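Local coordinates for putative uncharacterized protein (Burkholderia ambifaria, PDB 3W20) that is a dioxygenase of the double-stranded beta-helix fold that probably uses iron and 2-oxoglutarate to oxidise N-substituted L-amino acids, at residues Ile27-Asp31 and Ala32-Asp36; Arg114-Ser117 and Asp118-Ala122; Cys156-Val159 and Ser160-Arg163. All coordinates share one frame; numbering follows the deposited sequence.

Contact 1: Ile27-Asp31 and Ala32-Asp36; sequences IHALD and ADEAD
Glu-34 folds back over Ala-29 where helix 23-31 ends, and its side chain runs along the last turn. Its CB lies 3.4 Å from Ala-29 O. CG stands anti to the carbonyl carbon (chi1 -76°), and the extended chain beyond it sets OE1 beside Ala-29, 3.8 Å from Ala-29 CA and about as far from Ala-29 CB. OE1 comes no nearer than 4.7 Å to His-28 ND1, so no salt bridge forms.

Beneath this side chain the backbone closes in a Schellman motif. Glu-34 N reaches Ala-29 O at 2.9 Å, nearly along the C=O axis, whereas Asp-33 N approaches Leu-30 O (2.9 Å) from above the carbonyl plane. The reversal depends on positive phi at Asp-33, a conformation glycine takes up most readily and aspartate less so. Its OD1 is held by Arg-11 and Gln-241. On the buried side Leu-30 CD2 lies 3.4 Å from Ala-35 O and 4.0 Å from Ala-35 CB, the latter an apolar pair suited to the core, and Leu-30 touches Leu-239. Ala-35 N is buried with no partner in the model.

Main-chain N-H groups satisfy the last carbonyls of the helix, a task no carboxylate could do, while that of Asp-33 pairs with Arg-11.

Contact 2: Arg114-Ser117 and Asp118-Ala122; sequences RLFS and DALDA
Asp-118, Ala-119 and Leu-120 each donate a backbone N-H to the residue four places earlier, forming the final C-terminal turn of helix 111-120. Asp-118 N to Arg-114 O is 2.9 Å and Leu-120 N to Phe-116 O also 2.9 Å, while Ala-119 N to Leu-115 O is longer at 3.2 Å. Helical geometry ends at Asp-121, whose positive phi (54°) turns the chain toward strand 123-127. Ala-122 then comes back under the turn, its CB 3.8 Å from Phe-116 O, and a small methyl suits this tight return.

On the exposed side Asp-118 OD2 lies 3.3 Å from Arg-114 O, two acceptors that do not bond. The guanidinium group does not complete a salt bridge: Arg-114 NH1 is 5.1 Å from Asp-118 OD1, and Arg-114 NE makes a weak hydrogen bond to Thr-109 O. Any attraction between the two charges therefore acts at a distance.

The inner side is hydrophobic. Phe-116 packs on Met-271, Leu-260 and Leu-262 of the sheet, and Leu-120 on Trp-269. With CG of Leu-120 anti to its carbonyl carbon (chi1 -55°), the leucine comes alongside the phenylalanine, and Leu-120 CD1 sits 4.4 Å from Phe-116 CD1, at the ring edge and near its plane.

Contact 3: Cys156-Val159 and Ser160-Arg163; sequences CDDV and SYGR. With ZN (zinc ion), chain C.
The loop that supplies the aspartate of the metal-binding His-Asp-His facial triad, characteristic of 2-oxoglutarate dioxygenases, folds into a type I beta turn from Asp-158 to Tyr-161. Asp-157 OD2 binds the zinc ion at 1.9 Å, with His-155 and His-246 completing the protein ligands. Asp-158 instead organises the turn. Its backbone O accepts Tyr-161 N at 2.9 Å, and its side chain forms an Asx turn: OD1 takes Ser-160 N (2.8 Å) on the anti lone pair, and Ser-160 OG (2.7 Å) from above the carboxylate plane.

Asp-158 also lies flat on Tyr-161. With CG anti to its N (chi1 177°), its CB stands 3.5 Å from the ring centroid in a CH-pi contact. CG and OD2 continue over the same face, carboxylate and ring 10° apart, Asp-158 OD2 3.3 Å from Tyr-161 CE1, while OD1 turns to Ser-160. Cys-156 SG approaches obliquely, 3.9 Å from Tyr-161 CE2. Tyr-161 OH is bound to Pro-200 O, while Asp-158 OD2 is gripped by Lys-243 and Ser-173.

Two donors on OD1 and two on OD2 fix the rotation of the buried carboxylate. With Lys-243 so close it is probably ionised, and its bonds hold the turn beside the zinc ligand.

How the contacts relate
Contacts 1 and 2 both end helices and both lie partly buried: they meet directly, Ile-27 CG2 to Leu-120 CD2 at 3.7 Å, and both lean on Trp-269 of strand 268-272. Between the two segments of each, the polar bonds are main-chain; in contact 1 the aspartates look to partners elsewhere, Arg-11 and His-264, while in contact 2 the charges are mostly exposed. Contact 3 is different. It is buried, has no regular helix or strand, and relies on a carboxylate with several donors, on the residue that follows a zinc ligand. Its centre lies about 20 Å from that of contact 1, and it touches neither. Helix packing thus flanks the sheet, while the loop contributes Asp-157 to the three zinc ligands.

Contact 1: Ile27-Asp31 and Ala32-Asp36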
loop_
_atom_site.group_PDB
_atom_site.type_symbol
_atom_site.label_atom_id
_atom_site.label_comp_id
_atom_site.label_asym_id
_atom_site.label_seq_id
_atom_site.Cartn_x
_atom_site.Cartn_y
_atom_site.Cartn_z
ATOM N N ILE A 27 -0.053 -30.594 -3.122
ATOM C CA ILE A 27 0.432 -29.307 -3.696
ATOM C C ILE A 27 1.562 -29.660 -4.718
ATOM O O ILE A 27 1.611 -29.125 -5.842
ATOM C CB ILE A 27 0.943 -28.345 -2.610
ATOM C CG1 ILE A 27 -0.184 -27.804 -1.728
ATOM C CG2 ILE A 27 1.839 -27.226 -3.168
ATOM C CD1 ILE A 27 -1.192 -26.929 -2.509
ATOM N N HIS A 28 2.472 -30.551 -4.363
ATOM C CA HIS A 28 3.515 -30.965 -5.374
ATOM C C HIS A 28 2.922 -31.559 -6.644
ATOM O O HIS A 28 3.484 -31.345 -7.772
ATOM C CB HIS A 28 4.490 -31.968 -4.716
ATOM C CG HIS A 28 5.547 -32.524 -5.654
ATOM N ND1 HIS A 28 5.299 -33.532 -6.533
ATOM C CD2 HIS A 28 6.895 -32.186 -5.822
ATOM C CE1 HIS A 28 6.412 -33.787 -7.253
ATOM N NE2 HIS A 28 7.400 -33.003 -6.785
ATOM N N ALA A 29 1.862 -32.382 -6.517
ATOM C CA ALA A 29 1.285 -32.985 -7.704
ATOM C C ALA A 29 0.709 -31.888 -8.566
ATOM O O ALA A 29 0.842 -31.939 -9.782
ATOM C CB ALA A 29 0.253 -34.096 -7.374
ATOM N N LEU A 30 0.074 -30.888 -7.940
ATOM C CA LEU A 30 -0.511 -29.823 -8.762
ATOM C C LEU A 30 0.608 -29.030 -9.454
ATOM O O LEU A 30 0.497 -28.621 -10.622
ATOM C CB LEU A 30 -1.393 -28.916 -7.915
ATOM C CG LEU A 30 -2.694 -29.669 -7.546
ATOM C CD1 LEU A 30 -3.285 -29.060 -6.273
ATOM C CD2 LEU A 30 -3.656 -29.458 -8.680
ATOM N N ASP A 31 1.667 -28.772 -8.692
ATOM C CA ASP A 31 2.719 -27.861 -9.219
ATOM C C ASP A 31 3.448 -28.612 -10.326
ATOM O O ASP A 31 4.038 -27.983 -11.200
ATOM C CB ASP A 31 3.664 -27.587 -8.077
ATOM C CG ASP A 31 4.652 -26.491 -8.370
ATOM O OD1 ASP A 31 4.319 -25.418 -8.840
ATOM O OD2 ASP A 31 5.845 -26.796 -8.190
ATOM N N ALA A 32 3.455 -29.948 -10.241
ATOM C CA ALA A 32 4.028 -30.763 -11.312
ATOM C C ALA A 32 3.115 -30.925 -12.523
ATOM O O ALA A 32 3.425 -31.672 -13.475
ATOM C CB ALA A 32 4.409 -32.152 -10.759
ATOM N N ASP A 33 1.981 -30.277 -12.539
ATOM C CA ASP A 33 1.001 -30.504 -13.565
ATOM C C ASP A 33 0.562 -31.960 -13.671
ATOM O O ASP A 33 0.300 -32.463 -14.774
ATOM C CB ASP A 33 1.411 -29.894 -14.954
ATOM C CG ASP A 33 0.263 -29.694 -15.888
ATOM O OD1 ASP A 33 -0.934 -29.526 -15.489
ATOM O OD2 ASP A 33 0.514 -29.759 -17.131
ATOM N N GLU A 34 0.440 -32.640 -12.544
ATOM C CA GLU A 34 -0.012 -34.061 -12.518
ATOM C C GLU A 34 -1.515 -34.174 -12.120
ATOM O O GLU A 34 -2.082 -35.265 -12.089
ATOM C CB GLU A 34 0.820 -34.853 -11.515
ATOM C CG GLU A 34 2.231 -35.175 -12.081
ATOM C CD GLU A 34 3.225 -35.573 -10.995
ATOM O OE1 GLU A 34 2.782 -35.751 -9.840
ATOM O OE2 GLU A 34 4.448 -35.714 -11.296
ATOM N N ALA A 35 -2.118 -33.059 -11.777
ATOM C CA ALA A 35 -3.557 -33.042 -11.462
ATOM C C ALA A 35 -4.107 -31.652 -11.826
ATOM O O ALA A 35 -3.363 -30.667 -11.832
ATOM C CB ALA A 35 -3.753 -33.288 -9.988
ATOM N N ASP A 36 -5.408 -31.568 -12.142
ATOM C CA ASP A 36 -5.995 -30.279 -12.317
ATOM C C ASP A 36 -6.659 -29.773 -11.016
ATOM O O ASP A 36 -6.701 -28.589 -10.759
ATOM C CB ASP A 36 -6.958 -30.386 -13.488
ATOM C CG ASP A 36 -6.252 -30.844 -14.742
ATOM O OD1 ASP A 36 -5.300 -30.148 -15.119
ATOM O OD2 ASP A 36 -6.513 -31.968 -15.246
#

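Contact 2: Arg114-Ser117 and Asp118-Ala122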
loop_
_atom_site.group_PDB
_atom_site.type_symbol
_atom_site.label_atom_id
_atom_site.label_comp_id
_atom_site.label_asym_id
_atom_site.label_seq_id
_atom_site.Cartn_x
_atom_site.Cartn_y
_atom_site.Cartn_z
ATOM N N ARG A 114 -1.796 -21.550 8.596
ATOM C CA ARG A 114 -0.766 -22.463 9.085
ATOM C C ARG A 114 -0.787 -23.827 8.351
ATOM O O ARG A 114 0.245 -24.475 8.203
ATOM C CB ARG A 114 -0.878 -22.643 10.600
ATOM C CG ARG A 114 -0.356 -21.470 11.393
ATOM C CD ARG A 114 -0.598 -21.735 12.878
ATOM N NE ARG A 114 -0.132 -20.556 13.595
ATOM C CZ ARG A 114 1.065 -20.432 14.171
ATOM N NH1 ARG A 114 1.929 -21.451 14.206
ATOM N NH2 ARG A 114 1.387 -19.269 14.725
ATOM N N LEU A 115 -1.934 -24.248 7.838
ATOM C CA LEU A 115 -1.972 -25.436 6.994
ATOM C C LEU A 115 -0.920 -25.407 5.906
ATOM O O LEU A 115 -0.145 -26.342 5.731
ATOM C CB LEU A 115 -3.382 -25.626 6.413
ATOM C CG LEU A 115 -3.971 -26.966 6.109
ATOM C CD1 LEU A 115 -3.914 -27.868 7.342
ATOM C CD2 LEU A 115 -5.404 -26.654 5.704
ATOM N N PHE A 116 -0.835 -24.280 5.204
ATOM C CA PHE A 116 0.155 -24.117 4.195
ATOM C C PHE A 116 1.501 -23.687 4.689
ATOM O O PHE A 116 2.505 -24.199 4.175
ATOM C CB PHE A 116 -0.398 -23.066 3.180
ATOM C CG PHE A 116 -1.706 -23.485 2.616
ATOM C CD1 PHE A 116 -1.723 -24.406 1.570
ATOM C CD2 PHE A 116 -2.899 -23.073 3.176
ATOM C CE1 PHE A 116 -2.938 -24.825 1.023
ATOM C CE2 PHE A 116 -4.116 -23.488 2.641
ATOM C CZ PHE A 116 -4.138 -24.372 1.589
ATOM N N SER A 117 1.592 -22.771 5.675
ATOM C CA SER A 117 2.954 -22.387 6.119
ATOM C C SER A 117 3.741 -23.616 6.646
ATOM O O SER A 117 4.922 -23.804 6.370
ATOM C CB SER A 117 2.950 -21.221 7.132
ATOM O OG SER A 117 2.081 -21.350 8.221
ATOM N N ASP A 118 3.045 -24.472 7.381
ATOM C CA ASP A 118 3.625 -25.700 7.884
ATOM C C ASP A 118 3.938 -26.698 6.808
ATOM O O ASP A 118 5.009 -27.288 6.809
ATOM C CB ASP A 118 2.697 -26.371 8.917
ATOM C CG ASP A 118 2.550 -25.556 10.186
ATOM O OD1 ASP A 118 3.318 -24.616 10.417
ATOM O OD2 ASP A 118 1.623 -25.795 10.939
ATOM N N ALA A 119 3.005 -26.937 5.910
ATOM C CA ALA A 119 3.235 -27.958 4.958
ATOM C C ALA A 119 4.349 -27.586 3.951
ATOM O O ALA A 119 5.102 -28.446 3.503
ATOM C CB ALA A 119 1.951 -28.305 4.242
ATOM N N LEU A 120 4.407 -26.328 3.534
ATOM C CA LEU A 120 5.206 -25.950 2.406
ATOM C C LEU A 120 6.346 -25.024 2.783
ATOM O O LEU A 120 7.085 -24.603 1.935
ATOM C CB LEU A 120 4.348 -25.208 1.387
ATOM C CG LEU A 120 3.095 -25.949 0.910
ATOM C CD1 LEU A 120 2.276 -25.046 -0.021
ATOM C CD2 LEU A 120 3.575 -27.117 0.083
ATOM N N ASP A 121 6.449 -24.683 4.057
ATOM C CA ASP A 121 7.280 -23.539 4.459
ATOM C C ASP A 121 6.854 -22.307 3.686
ATOM O O ASP A 121 7.701 -21.457 3.351
ATOM C CB ASP A 121 8.807 -23.801 4.260
ATOM C CG ASP A 121 9.702 -22.879 5.132
ATOM O OD1 ASP A 121 9.209 -22.143 6.032
ATOM O OD2 ASP A 121 10.942 -22.922 4.916
ATOM N N ALA A 122 5.549 -22.157 3.437
ATOM C CA ALA A 122 5.089 -20.981 2.663
ATOM C C ALA A 122 5.204 -19.703 3.509
ATOM O O ALA A 122 5.149 -19.740 4.789
ATOM C CB ALA A 122 3.626 -21.179 2.219
#

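Contact 3: Cys156-Val159 and Ser160-Arg163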
loop_
_atom_site.group_PDB
_atom_site.type_symbol
_atom_site.label_atom_id
_atom_site.label_comp_id
_atom_site.label_asym_id
_atom_site.label_seq_id
_atom_site.Cartn_x
_atom_site.Cartn_y
_atom_site.Cartn_z
ATOM N N CYS A 156 -10.764 -16.631 -14.172
ATOM C CA CYS A 156 -9.580 -17.364 -13.771
ATOM C C CYS A 156 -8.767 -16.403 -12.930
ATOM O O CYS A 156 -9.042 -15.155 -12.924
ATOM C CB CYS A 156 -8.802 -17.944 -14.957
ATOM S SG CYS A 156 -8.128 -16.670 -16.017
ATOM N N ASP A 157 -7.902 -16.964 -12.131
ATOM C CA ASP A 157 -7.072 -16.184 -11.273
ATOM C C ASP A 157 -5.608 -16.346 -11.663
ATOM O O ASP A 157 -5.070 -17.465 -11.717
ATOM C CB ASP A 157 -7.258 -16.556 -9.810
ATOM C CG ASP A 157 -8.760 -16.712 -9.363
ATOM O OD1 ASP A 157 -9.388 -15.734 -9.003
ATOM O OD2 ASP A 157 -9.246 -17.842 -9.210
ATOM N N ASP A 158 -4.971 -15.223 -11.970
ATOM C CA ASP A 158 -3.575 -15.226 -12.356
ATOM C C ASP A 158 -3.056 -13.854 -11.893
ATOM O O ASP A 158 -3.662 -12.787 -12.238
ATOM C CB ASP A 158 -3.471 -15.331 -13.907
ATOM C CG ASP A 158 -2.030 -15.266 -14.409
ATOM O OD1 ASP A 158 -1.220 -14.460 -13.900
ATOM O OD2 ASP A 158 -1.678 -16.024 -15.358
ATOM N N VAL A 159 -1.988 -13.901 -11.074
ATOM C CA VAL A 159 -1.452 -12.751 -10.361
ATOM C C VAL A 159 -1.059 -11.627 -11.371
ATOM O O VAL A 159 -1.072 -10.434 -11.011
ATOM C CB VAL A 159 -0.265 -13.180 -9.451
ATOM C CG1 VAL A 159 0.989 -13.440 -10.249
ATOM C CG2 VAL A 159 0.025 -12.081 -8.438
ATOM N N SER A 160 -0.744 -12.028 -12.587
ATOM C CA SER A 160 -0.428 -11.061 -13.640
ATOM C C SER A 160 -1.529 -10.388 -14.390
ATOM O O SER A 160 -1.253 -9.399 -15.155
ATOM C CB SER A 160 0.582 -11.665 -14.622
ATOM O OG SER A 160 -0.018 -12.596 -15.491
ATOM N N TYR A 161 -2.753 -10.828 -14.165
ATOM C CA TYR A 161 -3.868 -10.352 -14.956
ATOM C C TYR A 161 -4.515 -9.028 -14.474
ATOM O O TYR A 161 -5.689 -8.952 -14.260
ATOM C CB TYR A 161 -4.919 -11.442 -15.113
ATOM C CG TYR A 161 -4.546 -12.570 -16.034
ATOM C CD1 TYR A 161 -3.260 -12.696 -16.558
ATOM C CD2 TYR A 161 -5.482 -13.473 -16.427
ATOM C CE1 TYR A 161 -2.922 -13.732 -17.383
ATOM C CE2 TYR A 161 -5.178 -14.509 -17.269
ATOM C CZ TYR A 161 -3.902 -14.640 -17.759
ATOM O OH TYR A 161 -3.663 -15.677 -18.578
ATOM N N GLY A 162 -3.714 -7.998 -14.361
ATOM C CA GLY A 162 -4.270 -6.629 -14.163
ATOM C C GLY A 162 -4.991 -6.158 -15.419
ATOM O O GLY A 162 -4.526 -6.383 -16.576
ATOM N N ARG A 163 -6.111 -5.498 -15.217
ATOM C CA ARG A 163 -6.777 -4.900 -16.374
ATOM C C ARG A 163 -5.945 -3.812 -17.016
ATOM O O ARG A 163 -5.991 -3.629 -18.230
ATOM C CB ARG A 163 -8.143 -4.377 -15.964
ATOM C CG ARG A 163 -8.925 -3.773 -17.102
ATOM C CD ARG A 163 -10.331 -3.513 -16.568
ATOM N NE ARG A 163 -11.153 -4.710 -16.481
ATOM C CZ ARG A 163 -12.121 -4.927 -15.576
ATOM N NH1 ARG A 163 -12.490 -4.028 -14.653
ATOM N NH2 ARG A 163 -12.811 -6.043 -15.658
HETATM ZN ZN ZN C . -11.082 -18.206 -8.741
#